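Local coordinates for protein fanconi-associated nuclease 1 homolog (Pseudomonas aeruginosa, PDB 5Y7Q) that is a bacterial homologue of Fanconi-associated nuclease 1, a multidomain nuclease-family protein carrying a VRR-NUC domain, at residues Glu421-Ala426 with Gln482-Tyr487. Residues are numbered along the deposited sequence; the frame is centred on the assembly and turned at random.
Sequences EAIFAA and QSPFVY. With nucleotides of chain D.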
loop_
_atom_site.group_PDB
_atom_site.type_symbol
_atom_site.label_atom_id
_atom_site.label_comp_id
_atom_site.label_asym_id
_atom_site.label_seq_id
_atom_site.Cartn_x
_atom_site.Cartn_y
_atom_site.Cartn_z
ATOM N N GLU A 421 0.245 -22.663 -4.041
ATOM C CA GLU A 421 1.438 -23.167 -4.705
ATOM C C GLU A 421 1.666 -22.501 -6.050
ATOM O O GLU A 421 2.809 -22.463 -6.520
ATOM C CB GLU A 421 1.363 -24.687 -4.859
ATOM C CG GLU A 421 2.253 -25.436 -3.871
ATOM C CD GLU A 421 1.479 -26.108 -2.742
ATOM O OE1 GLU A 421 0.477 -26.802 -3.033
ATOM O OE2 GLU A 421 1.885 -25.945 -1.565
ATOM N N ALA A 422 0.613 -21.980 -6.679
ATOM C CA ALA A 422 0.790 -21.172 -7.883
ATOM C C ALA A 422 1.120 -19.719 -7.561
ATOM O O ALA A 422 1.873 -19.069 -8.299
ATOM C CB ALA A 422 -0.459 -21.227 -8.746
ATOM N N ILE A 423 0.526 -19.174 -6.498
ATOM C CA ILE A 423 0.737 -17.769 -6.189
ATOM C C ILE A 423 2.195 -17.523 -5.838
ATOM O O ILE A 423 2.778 -16.505 -6.231
ATOM C CB ILE A 423 -0.238 -17.356 -5.073
ATOM C CG1 ILE A 423 -1.655 -17.316 -5.640
ATOM C CG2 ILE A 423 0.120 -16.008 -4.471
ATOM C CD1 ILE A 423 -2.695 -17.213 -4.569
ATOM N N PHE A 424 2.815 -18.478 -5.152
ATOM C CA PHE A 424 4.208 -18.432 -4.718
ATOM C C PHE A 424 5.176 -19.163 -5.651
ATOM O O PHE A 424 6.282 -19.519 -5.226
ATOM C CB PHE A 424 4.319 -18.953 -3.287
ATOM C CG PHE A 424 3.757 -17.997 -2.292
ATOM C CD1 PHE A 424 4.478 -16.885 -1.908
ATOM C CD2 PHE A 424 2.484 -18.166 -1.782
ATOM C CE1 PHE A 424 3.951 -16.001 -1.010
ATOM C CE2 PHE A 424 1.951 -17.255 -0.889
ATOM C CZ PHE A 424 2.678 -16.190 -0.507
ATOM N N ALA A 425 4.755 -19.502 -6.861
ATOM C CA ALA A 425 5.678 -20.173 -7.764
ATOM C C ALA A 425 6.874 -19.280 -8.068
ATOM O O ALA A 425 6.774 -18.053 -8.090
ATOM C CB ALA A 425 4.972 -20.573 -9.056
ATOM N N ALA A 426 7.993 -19.928 -8.373
ATOM C CA ALA A 426 9.331 -19.360 -8.526
ATOM C C ALA A 426 9.548 -18.817 -9.938
ATOM O O ALA A 426 10.644 -18.942 -10.493
ATOM C CB ALA A 426 10.400 -20.390 -8.159
ATOM N N GLN A 482 2.711 -14.423 5.661
ATOM C CA GLN A 482 2.144 -13.264 4.981
ATOM C C GLN A 482 1.874 -13.579 3.519
ATOM O O GLN A 482 2.727 -14.154 2.832
ATOM C CB GLN A 482 3.083 -12.077 5.101
ATOM C CG GLN A 482 3.402 -11.783 6.522
ATOM C CD GLN A 482 2.922 -10.441 6.932
ATOM O OE1 GLN A 482 1.771 -10.076 6.681
ATOM N NE2 GLN A 482 3.802 -9.676 7.578
ATOM N N SER A 483 0.670 -13.233 3.058
ATOM C CA SER A 483 0.207 -13.549 1.712
ATOM C C SER A 483 -0.736 -12.455 1.251
ATOM O O SER A 483 -1.300 -11.719 2.070
ATOM C CB SER A 483 -0.511 -14.902 1.663
ATOM O OG SER A 483 -1.793 -14.777 2.270
ATOM N N PRO A 484 -0.937 -12.319 -0.051
ATOM C CA PRO A 484 -1.932 -11.336 -0.508
ATOM C C PRO A 484 -3.383 -11.674 -0.140
ATOM O O PRO A 484 -4.150 -10.759 0.193
ATOM C CB PRO A 484 -1.708 -11.319 -2.030
ATOM C CG PRO A 484 -1.113 -12.684 -2.345
ATOM C CD PRO A 484 -0.278 -13.039 -1.161
ATOM N N PHE A 485 -3.823 -12.934 -0.275
ATOM C CA PHE A 485 -5.253 -13.232 -0.181
ATOM C C PHE A 485 -5.735 -13.920 1.101
ATOM O O PHE A 485 -6.949 -14.125 1.236
ATOM C CB PHE A 485 -5.688 -14.083 -1.368
ATOM C CG PHE A 485 -5.321 -13.503 -2.675
ATOM C CD1 PHE A 485 -4.367 -14.120 -3.477
ATOM C CD2 PHE A 485 -5.914 -12.341 -3.114
ATOM C CE1 PHE A 485 -4.021 -13.589 -4.700
ATOM C CE2 PHE A 485 -5.575 -11.800 -4.345
ATOM C CZ PHE A 485 -4.618 -12.425 -5.136
ATOM N N VAL A 486 -4.864 -14.307 2.031
ATOM C CA VAL A 486 -5.284 -15.182 3.125
ATOM C C VAL A 486 -5.268 -14.398 4.424
ATOM O O VAL A 486 -4.201 -13.984 4.894
ATOM C CB VAL A 486 -4.411 -16.439 3.238
ATOM C CG1 VAL A 486 -4.817 -17.240 4.464
ATOM C CG2 VAL A 486 -4.536 -17.284 1.975
ATOM N N TYR A 487 -6.451 -14.233 5.021
ATOM C CA TYR A 487 -6.619 -13.533 6.289
ATOM C C TYR A 487 -6.779 -14.599 7.374
ATOM O O TYR A 487 -7.895 -15.035 7.652
ATOM C CB TYR A 487 -7.864 -12.637 6.243
ATOM C CG TYR A 487 -7.994 -11.634 5.090
ATOM C CD1 TYR A 487 -8.013 -10.261 5.340
ATOM C CD2 TYR A 487 -8.137 -12.050 3.776
ATOM C CE1 TYR A 487 -8.137 -9.332 4.319
ATOM C CE2 TYR A 487 -8.272 -11.133 2.749
ATOM C CZ TYR A 487 -8.268 -9.771 3.027
ATOM O OH TYR A 487 -8.396 -8.852 2.003
ATOM P P DT D 12 3.862 0.344 8.309
ATOM O OP1 DT D 12 3.772 1.810 8.526
ATOM O OP2 DT D 12 5.147 -0.347 8.575
ATOM O "O5'" DT D 12 2.704 -0.392 9.160
ATOM C "C5'" DT D 12 2.772 -1.816 9.437
ATOM C "C4'" DT D 12 1.442 -2.350 9.988
ATOM O "O4'" DT D 12 0.727 -3.086 8.944
ATOM C "C3'" DT D 12 1.563 -3.337 11.155
ATOM O "O3'" DT D 12 1.415 -2.655 12.385
ATOM C "C2'" DT D 12 0.398 -4.279 10.893
ATOM C "C1'" DT D 12 0.491 -4.406 9.388
ATOM N N1 DT D 12 1.646 -5.234 8.932
ATOM C C2 DT D 12 1.907 -6.468 9.519
ATOM O O2 DT D 12 1.233 -6.960 10.409
ATOM N N3 DT D 12 2.996 -7.117 9.008
ATOM C C4 DT D 12 3.839 -6.675 8.004
ATOM O O4 DT D 12 4.796 -7.331 7.614
ATOM C C5 DT D 12 3.512 -5.391 7.454
ATOM C C6 DT D 12 2.449 -4.744 7.920
#
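Where I423 packs on P484 and F485, the backbones of 421-426 and 482-487 stay apart: the nearest CA atoms, I423 CA and S483 CA, are 9.0 Å from each other, a spacing that side chains must bridge. Segment 421-426 takes in the last turn of helix 420-423 and the loop after it: F424 is the first residue to leave helical phi/psi, and the turn keeps a weak bond from A425 N to A422 O. Segment 482-487 is an irregular loop in the VRR-NUC sequence range, between helices 467-478 and 493-502, organised by an ST motif in which S483 OG accepts from V486 N at 3.1 Å. S483 chi1, 74°, sets the hydroxyl between its own N and carbonyl carbon, from where it reaches that amide.

Across the contact everything is apolar or van der Waals packing. I423 splits its two branches: CG2, anti to the backbone N, lies alongside the pyrrolidine of P484 (CG2 to P484 CG, 4.1 Å), while CD1 reaches the edge of the F485 ring, near its plane, 3.7 Å from F485 CD1. One face of that ring is occupied from within the loop by P484 CB, 4.1 Å above its centre, and F415 of helix 409-418 meets the same ring edge-to-face. F424 brings its far end instead: CZ lies 3.9 Å from Q482 O, in an oblique approach, and 4.1 Å from S483 CB, which sits at the ring's edge. W420 and F431 also touch F424, placing the junction among aromatic side chains, and R451 binds the helix-end carbonyls of A422 and I423.

Beyond this packing, the amide of Q482 reaches past the contact to DT12 of chain D; NE2 faces O4 of that nucleotide, where a weak, poorly aligned hydrogen bond is modelled at a doubtfully short distance.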